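Local coordinates for folylpolyglutamate synthase protein FOLC (Mycobacterium tuberculosis, PDB 2VOS), which probably catalyses the ATP-dependent addition of glutamate to dihydropteroate and to tetrahydrofolyl-polyglutamates, using magnesium as cofactor, at residues 198-203 and 352-357; 377-382 and 467-472; 389-394 and 419-424. One frame throughout, in Å; residues are numbered along the deposited sequence.

Contact 1: 198-203 and 352-357; sequences SIDHVD and AAHNPA. With MG (magnesium ion), chain C; CO (cobalt (II) ion), chain F; ADP (adenosine-5'-diphosphate), chain B.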
ATOM      1  N   SER A 198      -6.500   4.759 -10.655  1.00 40.02           N
ATOM      2  CA  SER A 198      -7.965   4.712 -10.803  1.00 41.25           C
ATOM      3  C   SER A 198      -8.512   5.593  -9.704  1.00 40.93           C
ATOM      4  O   SER A 198      -7.782   6.413  -9.182  1.00 43.08           O
ATOM      5  CB  SER A 198      -8.510   3.288 -10.698  1.00 40.54           C
ATOM      6  OG  SER A 198      -8.169   2.762  -9.437  1.00 42.82           O
ATOM      7  N   ILE A 199      -9.767   5.433  -9.327  1.00 41.72           N
ATOM      8  CA  ILE A 199     -10.358   6.305  -8.295  1.00 41.88           C
ATOM      9  C   ILE A 199     -10.158   5.644  -6.929  1.00 40.58           C
ATOM     10  O   ILE A 199     -10.231   4.423  -6.776  1.00 40.70           O
ATOM     11  CB  ILE A 199     -11.836   6.482  -8.509  1.00 41.78           C
ATOM     12  CG1 ILE A 199     -12.123   7.292  -9.806  1.00 46.25           C
ATOM     13  CG2 ILE A 199     -12.505   7.184  -7.287  1.00 44.30           C
ATOM     14  CD1 ILE A 199     -11.370   8.636  -9.904  1.00 47.51           C
ATOM     15  N   ASP A 200      -9.900   6.457  -5.928  1.00 40.31           N
ATOM     16  CA  ASP A 200      -9.868   5.937  -4.570  1.00 39.07           C
ATOM     17  C   ASP A 200     -10.504   6.943  -3.673  1.00 38.13           C
ATOM     18  O   ASP A 200     -11.579   6.718  -3.182  1.00 38.27           O
ATOM     19  CB  ASP A 200      -8.429   5.671  -4.172  1.00 39.86           C
ATOM     20  CG  ASP A 200      -8.271   5.411  -2.681  1.00 42.67           C
ATOM     21  OD1 ASP A 200      -9.214   5.181  -1.957  1.00 48.51           O
ATOM     22  OD2 ASP A 200      -7.177   5.487  -2.208  1.00 49.34           O
ATOM     23  N   HIS A 201      -9.828   8.059  -3.448  1.00 38.64           N
ATOM     24  CA  HIS A 201     -10.391   9.181  -2.694  1.00 37.83           C
ATOM     25  C   HIS A 201     -11.449   9.921  -3.504  1.00 36.53           C
ATOM     26  O   HIS A 201     -11.193  10.343  -4.608  1.00 37.20           O
ATOM     27  CB  HIS A 201      -9.268  10.161  -2.296  1.00 37.72           C
ATOM     28  CG  HIS A 201      -9.778  11.291  -1.479  1.00 38.89           C
ATOM     29  ND1 HIS A 201     -10.088  11.152  -0.140  1.00 41.22           N
ATOM     30  CD2 HIS A 201     -10.141  12.554  -1.824  1.00 44.04           C
ATOM     31  CE1 HIS A 201     -10.606  12.283   0.306  1.00 44.10           C
ATOM     32  NE2 HIS A 201     -10.663  13.144  -0.698  1.00 41.96           N
ATOM     33  N   VAL A 202     -12.654  10.088  -3.005  1.00 36.19           N
ATOM     34  CA  VAL A 202     -13.672  10.666  -3.890  1.00 34.76           C
ATOM     35  C   VAL A 202     -13.977  12.143  -3.530  1.00 35.87           C
ATOM     36  O   VAL A 202     -14.559  12.415  -2.478  1.00 36.51           O
ATOM     37  CB  VAL A 202     -14.977   9.833  -3.877  1.00 34.85           C
ATOM     38  CG1 VAL A 202     -16.025  10.470  -4.770  1.00 34.98           C
ATOM     39  CG2 VAL A 202     -14.695   8.309  -4.277  1.00 32.76           C
ATOM     40  N   ASP A 203     -13.645  13.083  -4.417  1.00 35.03           N
ATOM     41  CA  ASP A 203     -14.151  14.472  -4.262  1.00 35.23           C
ATOM     42  C   ASP A 203     -15.345  14.801  -5.109  1.00 34.53           C
ATOM     43  O   ASP A 203     -16.067  15.775  -4.806  1.00 34.88           O
ATOM     44  CB  ASP A 203     -13.056  15.472  -4.617  1.00 35.94           C
ATOM     45  CG  ASP A 203     -11.957  15.474  -3.586  1.00 40.65           C
ATOM     46  OD1 ASP A 203     -12.333  15.363  -2.421  1.00 42.26           O
ATOM     47  OD2 ASP A 203     -10.772  15.531  -3.919  1.00 44.71           O
ATOM     48  N   ALA A 352      -6.918  -5.116   2.643  1.00 43.51           N
ATOM     49  CA  ALA A 352      -7.021  -3.682   2.794  1.00 43.18           C
ATOM     50  C   ALA A 352      -7.888  -3.012   1.686  1.00 45.17           C
ATOM     51  O   ALA A 352      -8.007  -1.770   1.698  1.00 46.38           O
ATOM     52  CB  ALA A 352      -5.612  -3.056   2.762  1.00 43.49           C
ATOM     53  N   ALA A 353      -8.461  -3.777   0.750  1.00 43.59           N
ATOM     54  CA  ALA A 353      -9.202  -3.163  -0.359  1.00 43.03           C
ATOM     55  C   ALA A 353     -10.112  -2.038   0.131  1.00 43.74           C
ATOM     56  O   ALA A 353     -10.909  -2.221   1.046  1.00 43.31           O
ATOM     57  CB  ALA A 353     -10.023  -4.199  -1.103  1.00 42.94           C
ATOM     58  N   HIS A 354     -10.000  -0.878  -0.500  1.00 42.33           N
ATOM     59  CA  HIS A 354     -10.765   0.289  -0.078  1.00 42.84           C
ATOM     60  C   HIS A 354     -11.089   1.186  -1.302  1.00 42.11           C
ATOM     61  O   HIS A 354     -11.350   2.417  -1.163  1.00 41.15           O
ATOM     62  CB  HIS A 354     -10.016   1.096   0.977  1.00 41.24           C
ATOM     63  CG  HIS A 354      -8.702   1.590   0.507  1.00 43.48           C
ATOM     64  ND1 HIS A 354      -7.525   0.937   0.799  1.00 46.09           N
ATOM     65  CD2 HIS A 354      -8.369   2.645  -0.266  1.00 41.65           C
ATOM     66  CE1 HIS A 354      -6.520   1.594   0.259  1.00 44.77           C
ATOM     67  NE2 HIS A 354      -7.003   2.631  -0.391  1.00 46.45           N
ATOM     68  N   ASN A 355     -11.100   0.564  -2.486  1.00 41.66           N
ATOM     69  CA  ASN A 355     -11.580   1.267  -3.669  1.00 40.95           C
ATOM     70  C   ASN A 355     -12.094   0.215  -4.675  1.00 40.99           C
ATOM     71  O   ASN A 355     -11.894  -0.980  -4.480  1.00 41.56           O
ATOM     72  CB  ASN A 355     -10.497   2.184  -4.290  1.00 40.31           C
ATOM     73  CG  ASN A 355      -9.343   1.366  -5.001  1.00 43.13           C
ATOM     74  OD1 ASN A 355      -9.162   0.205  -4.711  1.00 44.54           O
ATOM     75  ND2 ASN A 355      -8.648   1.966  -5.950  1.00 43.91           N
ATOM     76  N   PRO A 356     -12.766   0.660  -5.748  1.00 41.48           N
ATOM     77  CA  PRO A 356     -13.388  -0.325  -6.650  1.00 41.70           C
ATOM     78  C   PRO A 356     -12.354  -1.226  -7.308  1.00 43.27           C
ATOM     79  O   PRO A 356     -12.562  -2.429  -7.322  1.00 43.42           O
ATOM     80  CB  PRO A 356     -14.092   0.534  -7.696  1.00 41.40           C
ATOM     81  CG  PRO A 356     -14.525   1.749  -6.878  1.00 41.15           C
ATOM     82  CD  PRO A 356     -13.289   2.015  -5.974  1.00 40.54           C
ATOM     83  N   ALA A 357     -11.268  -0.666  -7.855  1.00 44.40           N
ATOM     84  CA  ALA A 357     -10.210  -1.507  -8.427  1.00 44.08           C
ATOM     85  C   ALA A 357      -9.675  -2.582  -7.441  1.00 44.79           C
ATOM     86  O   ALA A 357      -9.524  -3.740  -7.843  1.00 43.32           O
ATOM     87  CB  ALA A 357      -9.063  -0.681  -8.973  1.00 44.47           C
TER
HETATM   88 MG    MG C1491      -5.783   3.913  -1.427  1.00 39.43          MG
HETATM   89 CO    CO F1494     -10.947  15.481  -0.673  1.00 50.26          CO
HETATM   90  PB  ADP B1490      -1.535   1.042  -2.036  1.00 32.04           P
HETATM   91  O1B ADP B1490      -0.278   1.132  -1.211  1.00 29.25           O
HETATM   92  O2B ADP B1490      -2.762   1.479  -1.285  1.00 33.59           O
HETATM   93  O3B ADP B1490      -1.460   1.592  -3.428  1.00 30.87           O
HETATM   94  PA  ADP B1490      -1.479  -1.881  -1.546  1.00 32.77           P
HETATM   95  O1A ADP B1490      -1.521  -1.560  -0.059  1.00 31.51           O
HETATM   96  O2A ADP B1490      -0.509  -2.853  -2.196  1.00 26.12           O
HETATM   97  O3A ADP B1490      -1.739  -0.524  -2.424  1.00 31.81           O
HETATM   98  O5' ADP B1490      -2.918  -2.599  -1.781  1.00 35.29           O
HETATM   99  C5' ADP B1490      -4.164  -2.142  -1.234  1.00 33.51           C
HETATM  100  C4' ADP B1490      -5.238  -3.102  -1.793  1.00 39.19           C
HETATM  101  O4' ADP B1490      -5.322  -2.924  -3.234  1.00 34.70           O
HETATM  102  C3' ADP B1490      -4.882  -4.583  -1.680  1.00 41.59           C
HETATM  103  O3' ADP B1490      -5.520  -5.175  -0.567  1.00 47.10           O
HETATM  104  C2' ADP B1490      -5.443  -5.300  -2.875  1.00 42.55           C
HETATM  105  O2' ADP B1490      -6.884  -5.456  -2.637  1.00 48.77           O
HETATM  106  C1' ADP B1490      -5.431  -4.203  -3.908  1.00 37.44           C
HETATM  107  N9  ADP B1490      -4.284  -4.191  -4.862  1.00 34.80           N
HETATM  108  C8  ADP B1490      -2.925  -4.187  -4.649  1.00 32.19           C
HETATM  109  N7  ADP B1490      -2.271  -4.108  -5.845  1.00 31.85           N
HETATM  110  C5  ADP B1490      -3.225  -3.946  -6.809  1.00 31.30           C
HETATM  111  C6  ADP B1490      -3.249  -3.762  -8.264  1.00 33.48           C
HETATM  112  N6  ADP B1490      -2.103  -3.721  -8.975  1.00 30.42           N
HETATM  113  N1  ADP B1490      -4.456  -3.698  -8.839  1.00 30.70           N
HETATM  114  C2  ADP B1490      -5.653  -3.791  -8.204  1.00 31.87           C
HETATM  115  N3  ADP B1490      -5.727  -3.930  -6.855  1.00 32.58           N
HETATM  116  C4  ADP B1490      -4.545  -4.025  -6.161  1.00 34.00           C
HETATM  117  O   HOH W   1     -10.765   2.074  -8.459  1.00 32.06           O
HETATM  118  O   HOH W   2     -12.608   4.382  -3.064  1.00 28.88           O
HETATM  119  O   HOH W   3      -9.307  15.864  -1.938  1.00 44.39           O
HETATM  120  O   HOH W   4      -5.963   5.274  -0.091  1.00 43.24           O
HETATM  121  O   HOH W   5      -5.147   1.978  -2.615  1.00 59.95           O
HETATM  122  O   HOH W   6     -12.343  14.835   0.185  1.00 33.78           O

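Contact 2: 377-382 and 467-472; sequences GVLSVL and VITGSV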
ATOM      1  N   GLY A 377     -18.627 -11.501   4.030  1.00 42.41           N
ATOM      2  CA  GLY A 377     -17.690 -10.393   4.094  1.00 42.28           C
ATOM      3  C   GLY A 377     -17.892  -9.728   5.454  1.00 43.99           C
ATOM      4  O   GLY A 377     -19.010  -9.780   5.993  1.00 44.96           O
ATOM      5  N   VAL A 378     -16.847  -9.104   6.019  1.00 42.70           N
ATOM      6  CA  VAL A 378     -16.996  -8.315   7.238  1.00 42.20           C
ATOM      7  C   VAL A 378     -16.407  -7.046   6.751  1.00 43.44           C
ATOM      8  O   VAL A 378     -15.234  -7.021   6.287  1.00 41.97           O
ATOM      9  CB  VAL A 378     -16.194  -8.877   8.466  1.00 42.46           C
ATOM     10  CG1 VAL A 378     -16.043  -7.846   9.657  1.00 41.40           C
ATOM     11  CG2 VAL A 378     -16.854 -10.150   9.001  1.00 41.53           C
ATOM     12  N   LEU A 379     -17.214  -5.980   6.825  1.00 42.12           N
ATOM     13  CA  LEU A 379     -16.871  -4.766   6.124  1.00 42.85           C
ATOM     14  C   LEU A 379     -16.971  -3.500   6.972  1.00 41.58           C
ATOM     15  O   LEU A 379     -17.968  -3.283   7.668  1.00 41.95           O
ATOM     16  CB  LEU A 379     -17.841  -4.664   4.921  1.00 43.04           C
ATOM     17  CG  LEU A 379     -17.592  -3.590   3.867  1.00 46.83           C
ATOM     18  CD1 LEU A 379     -16.509  -4.009   2.899  1.00 47.48           C
ATOM     19  CD2 LEU A 379     -18.929  -3.332   3.112  1.00 51.82           C
ATOM     20  N   SER A 380     -15.959  -2.660   6.909  1.00 40.83           N
ATOM     21  CA  SER A 380     -16.053  -1.287   7.373  1.00 41.38           C
ATOM     22  C   SER A 380     -15.211  -0.430   6.428  1.00 42.23           C
ATOM     23  O   SER A 380     -14.057  -0.774   6.048  1.00 42.28           O
ATOM     24  CB  SER A 380     -15.514  -1.144   8.804  1.00 41.73           C
ATOM     25  OG  SER A 380     -15.391   0.220   9.177  1.00 43.78           O
ATOM     26  N   VAL A 381     -15.782   0.713   6.055  1.00 42.91           N
ATOM     27  CA  VAL A 381     -15.218   1.503   4.976  1.00 42.05           C
ATOM     28  C   VAL A 381     -15.132   2.932   5.432  1.00 42.28           C
ATOM     29  O   VAL A 381     -16.021   3.418   6.141  1.00 42.10           O
ATOM     30  CB  VAL A 381     -16.087   1.397   3.669  1.00 43.07           C
ATOM     31  CG1 VAL A 381     -15.493   2.232   2.542  1.00 41.40           C
ATOM     32  CG2 VAL A 381     -16.169  -0.085   3.170  1.00 41.74           C
ATOM     33  N   LEU A 382     -14.080   3.629   5.021  1.00 41.95           N
ATOM     34  CA  LEU A 382     -13.989   5.065   5.346  1.00 41.68           C
ATOM     35  C   LEU A 382     -14.934   5.944   4.468  1.00 41.67           C
ATOM     36  O   LEU A 382     -15.277   5.567   3.361  1.00 41.07           O
ATOM     37  CB  LEU A 382     -12.540   5.540   5.308  1.00 41.07           C
ATOM     38  CG  LEU A 382     -11.613   4.675   6.188  1.00 42.40           C
ATOM     39  CD1 LEU A 382     -10.281   5.312   6.180  1.00 42.81           C
ATOM     40  CD2 LEU A 382     -12.096   4.496   7.621  1.00 41.08           C
ATOM     41  N   VAL A 467     -14.147 -12.885   4.903  1.00 42.30           N
ATOM     42  CA  VAL A 467     -13.214 -11.959   4.295  1.00 41.79           C
ATOM     43  C   VAL A 467     -13.434 -10.596   4.920  1.00 41.88           C
ATOM     44  O   VAL A 467     -14.532  -9.998   4.850  1.00 40.07           O
ATOM     45  CB  VAL A 467     -13.451 -11.863   2.795  1.00 42.39           C
ATOM     46  CG1 VAL A 467     -12.465 -10.860   2.199  1.00 39.90           C
ATOM     47  CG2 VAL A 467     -13.275 -13.247   2.165  1.00 40.99           C
ATOM     48  N   ILE A 468     -12.408 -10.146   5.635  1.00 41.27           N
ATOM     49  CA  ILE A 468     -12.509  -8.904   6.392  1.00 41.13           C
ATOM     50  C   ILE A 468     -11.816  -7.814   5.559  1.00 42.17           C
ATOM     51  O   ILE A 468     -10.594  -7.874   5.324  1.00 42.40           O
ATOM     52  CB  ILE A 468     -11.775  -9.079   7.758  1.00 41.80           C
ATOM     53  CG1 ILE A 468     -12.379 -10.302   8.477  1.00 42.35           C
ATOM     54  CG2 ILE A 468     -11.727  -7.748   8.588  1.00 40.28           C
ATOM     55  CD1 ILE A 468     -11.512 -10.846   9.636  1.00 42.99           C
ATOM     56  N   THR A 469     -12.563  -6.778   5.157  1.00 41.94           N
ATOM     57  CA  THR A 469     -12.001  -5.848   4.177  1.00 42.83           C
ATOM     58  C   THR A 469     -12.712  -4.478   4.242  1.00 43.24           C
ATOM     59  O   THR A 469     -13.581  -4.240   5.128  1.00 41.85           O
ATOM     60  CB  THR A 469     -12.123  -6.488   2.759  1.00 42.43           C
ATOM     61  OG1 THR A 469     -11.407  -5.721   1.810  1.00 44.85           O
ATOM     62  CG2 THR A 469     -13.643  -6.572   2.269  1.00 44.52           C
ATOM     63  N   GLY A 470     -12.335  -3.570   3.332  1.00 42.78           N
ATOM     64  CA  GLY A 470     -13.103  -2.315   3.192  1.00 40.74           C
ATOM     65  C   GLY A 470     -12.228  -1.108   3.497  1.00 41.39           C
ATOM     66  O   GLY A 470     -12.520   0.031   3.041  1.00 41.25           O
ATOM     67  N   SER A 471     -11.140  -1.350   4.236  1.00 40.69           N
ATOM     68  CA  SER A 471     -10.255  -0.297   4.662  1.00 42.26           C
ATOM     69  C   SER A 471      -8.941  -0.899   5.134  1.00 42.69           C
ATOM     70  O   SER A 471      -8.887  -2.041   5.614  1.00 42.20           O
ATOM     71  CB  SER A 471     -10.946   0.489   5.789  1.00 42.89           C
ATOM     72  OG  SER A 471     -10.091   1.435   6.378  1.00 47.32           O
ATOM     73  N   VAL A 472      -7.877  -0.118   5.049  1.00 43.64           N
ATOM     74  CA  VAL A 472      -6.631  -0.465   5.737  1.00 44.30           C
ATOM     75  C   VAL A 472      -6.839  -0.669   7.236  1.00 44.63           C
ATOM     76  O   VAL A 472      -6.310  -1.608   7.846  1.00 44.13           O
ATOM     77  CB  VAL A 472      -5.558   0.662   5.531  1.00 45.15           C
ATOM     78  CG1 VAL A 472      -4.288   0.304   6.282  1.00 45.91           C
ATOM     79  CG2 VAL A 472      -5.270   0.785   4.035  1.00 45.02           C
TER
HETATM   80  O   HOH W   7     -11.865   2.632   3.423  1.00 29.89           O

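Contact 3: 389-394 and 419-424; sequences GILAAL and LAAGER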
ATOM      1  N   GLY A 389     -19.139   1.502  -5.350  1.00 42.62           N
ATOM      2  CA  GLY A 389     -18.238   0.745  -6.221  1.00 43.18           C
ATOM      3  C   GLY A 389     -17.572  -0.447  -5.505  1.00 43.47           C
ATOM      4  O   GLY A 389     -17.396  -1.542  -6.083  1.00 44.32           O
ATOM      5  N   ILE A 390     -17.154  -0.253  -4.253  1.00 42.72           N
ATOM      6  CA  ILE A 390     -16.655  -1.390  -3.446  1.00 41.78           C
ATOM      7  C   ILE A 390     -17.725  -2.500  -3.297  1.00 42.43           C
ATOM      8  O   ILE A 390     -17.430  -3.670  -3.529  1.00 43.01           O
ATOM      9  CB  ILE A 390     -16.168  -0.932  -2.062  1.00 41.03           C
ATOM     10  CG1 ILE A 390     -14.891  -0.084  -2.252  1.00 38.90           C
ATOM     11  CG2 ILE A 390     -15.804  -2.131  -1.166  1.00 38.87           C
ATOM     12  CD1 ILE A 390     -14.638   0.964  -1.126  1.00 37.28           C
ATOM     13  N   LEU A 391     -18.946  -2.149  -2.899  1.00 41.45           N
ATOM     14  CA  LEU A 391     -19.951  -3.156  -2.656  1.00 42.77           C
ATOM     15  C   LEU A 391     -20.306  -3.901  -3.959  1.00 43.07           C
ATOM     16  O   LEU A 391     -20.497  -5.138  -3.979  1.00 43.96           O
ATOM     17  CB  LEU A 391     -21.207  -2.501  -2.068  1.00 43.12           C
ATOM     18  CG  LEU A 391     -20.988  -1.954  -0.639  1.00 43.31           C
ATOM     19  CD1 LEU A 391     -22.008  -0.871  -0.240  1.00 44.10           C
ATOM     20  CD2 LEU A 391     -20.979  -3.101   0.369  1.00 42.74           C
ATOM     21  N   ALA A 392     -20.373  -3.145  -5.042  1.00 41.39           N
ATOM     22  CA  ALA A 392     -20.767  -3.727  -6.333  1.00 40.97           C
ATOM     23  C   ALA A 392     -19.704  -4.758  -6.817  1.00 41.10           C
ATOM     24  O   ALA A 392     -20.050  -5.768  -7.413  1.00 40.10           O
ATOM     25  CB  ALA A 392     -20.975  -2.634  -7.368  1.00 40.41           C
ATOM     26  N   ALA A 393     -18.439  -4.541  -6.475  1.00 40.18           N
ATOM     27  CA  ALA A 393     -17.382  -5.459  -6.871  1.00 42.37           C
ATOM     28  C   ALA A 393     -17.426  -6.711  -6.010  1.00 42.82           C
ATOM     29  O   ALA A 393     -17.029  -7.803  -6.456  1.00 42.77           O
ATOM     30  CB  ALA A 393     -15.973  -4.789  -6.723  1.00 43.26           C
ATOM     31  N   LEU A 394     -17.919  -6.588  -4.775  1.00 43.21           N
ATOM     32  CA  LEU A 394     -17.863  -7.726  -3.839  1.00 43.29           C
ATOM     33  C   LEU A 394     -19.146  -8.532  -3.825  1.00 44.25           C
ATOM     34  O   LEU A 394     -19.152  -9.703  -3.395  1.00 43.14           O
ATOM     35  CB  LEU A 394     -17.533  -7.253  -2.415  1.00 44.72           C
ATOM     36  CG  LEU A 394     -16.144  -6.602  -2.379  1.00 46.69           C
ATOM     37  CD1 LEU A 394     -15.817  -5.918  -1.022  1.00 50.16           C
ATOM     38  CD2 LEU A 394     -15.109  -7.635  -2.744  1.00 50.73           C
ATOM     39  N   LEU A 419     -27.252   0.452   4.911  1.00 44.14           N
ATOM     40  CA  LEU A 419     -28.122   0.885   3.824  1.00 45.40           C
ATOM     41  C   LEU A 419     -27.420   0.777   2.448  1.00 45.42           C
ATOM     42  O   LEU A 419     -27.977   0.211   1.515  1.00 45.51           O
ATOM     43  CB  LEU A 419     -28.558   2.315   4.112  1.00 45.66           C
ATOM     44  CG  LEU A 419     -29.451   3.143   3.208  1.00 48.05           C
ATOM     45  CD1 LEU A 419     -30.844   2.484   3.027  1.00 48.35           C
ATOM     46  CD2 LEU A 419     -29.572   4.505   3.915  1.00 50.21           C
ATOM     47  N   ALA A 420     -26.195   1.316   2.334  1.00 45.21           N
ATOM     48  CA  ALA A 420     -25.391   1.185   1.114  1.00 44.71           C
ATOM     49  C   ALA A 420     -25.322  -0.293   0.685  1.00 44.29           C
ATOM     50  O   ALA A 420     -25.665  -0.622  -0.452  1.00 45.18           O
ATOM     51  CB  ALA A 420     -23.972   1.778   1.302  1.00 43.06           C
ATOM     52  N   ALA A 421     -24.912  -1.176   1.601  1.00 44.22           N
ATOM     53  CA  ALA A 421     -24.875  -2.617   1.380  1.00 43.42           C
ATOM     54  C   ALA A 421     -26.218  -3.167   0.917  1.00 43.89           C
ATOM     55  O   ALA A 421     -26.277  -3.952  -0.039  1.00 42.62           O
ATOM     56  CB  ALA A 421     -24.407  -3.367   2.665  1.00 43.56           C
ATOM     57  N   GLY A 422     -27.286  -2.759   1.618  1.00 44.51           N
ATOM     58  CA  GLY A 422     -28.646  -3.180   1.291  1.00 45.89           C
ATOM     59  C   GLY A 422     -29.034  -2.879  -0.149  1.00 46.86           C
ATOM     60  O   GLY A 422     -29.743  -3.683  -0.778  1.00 45.96           O
ATOM     61  N   GLU A 423     -28.572  -1.741  -0.673  1.00 47.49           N
ATOM     62  CA  GLU A 423     -28.890  -1.332  -2.052  1.00 49.38           C
ATOM     63  C   GLU A 423     -28.256  -2.251  -3.089  1.00 49.30           C
ATOM     64  O   GLU A 423     -28.799  -2.399  -4.176  1.00 48.68           O
ATOM     65  CB  GLU A 423     -28.470   0.132  -2.348  1.00 50.41           C
ATOM     66  CG  GLU A 423     -29.234   1.258  -1.591  1.00 55.32           C
ATOM     67  CD  GLU A 423     -30.602   1.621  -2.220  1.00 65.11           C
ATOM     68  OE1 GLU A 423     -30.929   1.061  -3.308  1.00 67.88           O
ATOM     69  OE2 GLU A 423     -31.350   2.476  -1.631  1.00 66.99           O
ATOM     70  N   ARG A 424     -27.100  -2.852  -2.761  1.00 48.61           N
ATOM     71  CA  ARG A 424     -26.449  -3.822  -3.649  1.00 48.57           C
ATOM     72  C   ARG A 424     -26.723  -5.305  -3.327  1.00 48.35           C
ATOM     73  O   ARG A 424     -26.869  -6.110  -4.225  1.00 48.84           O
ATOM     74  CB  ARG A 424     -24.931  -3.591  -3.665  1.00 49.23           C
ATOM     75  CG  ARG A 424     -24.571  -2.260  -4.240  1.00 52.54           C
ATOM     76  CD  ARG A 424     -24.456  -2.421  -5.734  1.00 55.39           C
ATOM     77  NE  ARG A 424     -24.220  -1.135  -6.368  1.00 55.94           N
ATOM     78  CZ  ARG A 424     -24.237  -0.957  -7.682  1.00 54.91           C
ATOM     79  NH1 ARG A 424     -24.462  -2.001  -8.476  1.00 54.51           N
ATOM     80  NH2 ARG A 424     -24.046   0.252  -8.194  1.00 52.36           N
TER

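Contact 1: 198-203 and 352-357
D200, N355 and H354 carry the meeting of loop 198-203 with the turn that leads into helix 356-368. D200 has CG anti to its backbone N (chi1 168°), which swings the carboxylate toward H354, whose own CG lies in the crowded position between backbone N and carbonyl carbon. The carboxylate and imidazole cross obliquely, their planes 47° apart, and the magnesium ion sits between their tips: D200 OD2 binds it at 2.2 Å and H354 NE2 at 2.0 Å. The other oxygen, D200 OD1, lies at the ring edge, 3.2 Å from H354 CD2, and forms a salt bridge with K385. On the far side of the ring, H354 ND1 donates to the carbonyl O of A352 (2.9 Å), close to the imidazole plane; this bond fixes the ring's rotation and should leave NE2 unprotonated for the metal. Two waters are also bound to the ion, and one of them, water 5, donates to O2B of ADP. The arrangement is an interdomain metal site of a Mur ligase-type enzyme: D200 comes from the ATP-binding, P-loop-class middle domain and H354 from the glutamate ligase domain, so that the ion and the nucleotide lie where the two meet. Beside it N355, also with CG in the crowded position, directs ND2 to the carbonyl O of I199 (3.0 Å, 148° at the hydrogen); the donor stands above that carbonyl's plane while the acceptor lies in the amide plane. N355 ND2 also bonds to N73, and its OD1 caps the helix by accepting from G358 N. Water 1 accepts from A357 N and donates to the same I199 carbonyl, and it is hydrogen-bonded to S198 OG at 2.9 Å.

Contact 2: 377-382 and 467-472
Extended backbone angles through G377-L379 and V467-T469 bring the two strands side by side, and the side-chain torsions then settle how their branches meet. I468 holds CG1 anti to its carbonyl carbon (chi1 -56°), and this branch packs against V378 CB at 4.1 Å. L379, with CG anti to the backbone N, curls CD1 back to within 3.9 Å of T469 CG2. These are neighbouring parallel strands in the mixed sheet of the Mur ligase C-terminal domain. V378 is the pivot of the pairing: its N donates to V467 O at 2.7 Å, and its O receives T469 N almost along the C=O axis. V378 and I468 face helix 436-451, whereas V467 and T469 face helix 356-368 on the opposite side. Past the paired strands the chains stay close, S380 N making a weak bond to T469 O and S380 O lying 3.4 Å from S471 CB.

G470 (phi 118°) has backbone angles that call for glycine, and its CA packs 3.8 Å from L379 CD1. This turn leads to S471, whose OG, anti to the backbone N, caps helix 472-481 through V473 N and lies 3.6 Å from L382 CG. T469 OG1 bonds to the backbone of D351, an ADP-binding residue. Where the backbones part, water 7 links them, accepting from L382 N and donating to G470 O at 2.7 Å.

Contact 3: 389-394 and 419-424
L391 fills the close part of this helix pair, while R424 reaches along its exposed side. With CG anti to its carbonyl carbon (chi1 -68°), L391 points at helix 414-425 and splays its two methyls, CD1 over the A420-A421 peptide and CD2 over the A421 side chain. CD1 presses on the backbone between A420 and A421, 3.5 Å from A421 N, and also meets A420 CB at 3.6 Å. CD2 rests more loosely against A421 CB, at 4.1 Å. The small alanines let the leucine tip reach the backbone of the facing helix. The two segments run in the same general direction, crossing at -42° with their axes 9.4 Å apart. They belong to successive helices of the glutamate ligase domain, on either side in sequence of strand 400-403, an alternation of strand and helix consistent with its alpha/beta fold. Toward solvent the apolar packing gives way to the long side chain of R424. R424 lays its CG 4.0 Å from L391 CB, then bends at chi2 (-87°) so that its otherwise extended end runs past A392. A392 CB sits over one face of the guanidinium, displaced toward the rim and 3.7 Å from R424 CZ. The charge itself is answered by D388, which forms a salt bridge with R424 NH2.

Overall arrangement
Contact 2 is the most deeply buried of the three, a strand pairing held by backbone hydrogen bonds inside the C-terminal domain. Contact 3 is nested within the chain loop that contact 2 closes and packs by van der Waals contact alone across its helices, from alanine and leucine inside to an arginine side chain at the surface. Contact 1 is partly buried and differs in kind: it joins two domains through a metal, waters and a side-chain amide. The three form a continuous block. L379 CD2 meets L391 CD2 between contacts 2 and 3, I390 packs on the H354-N355 backbone from contact 3, and H354 CB lies 3.4 Å from G470 O, setting the metal ligand against the turn that follows strand 464-469.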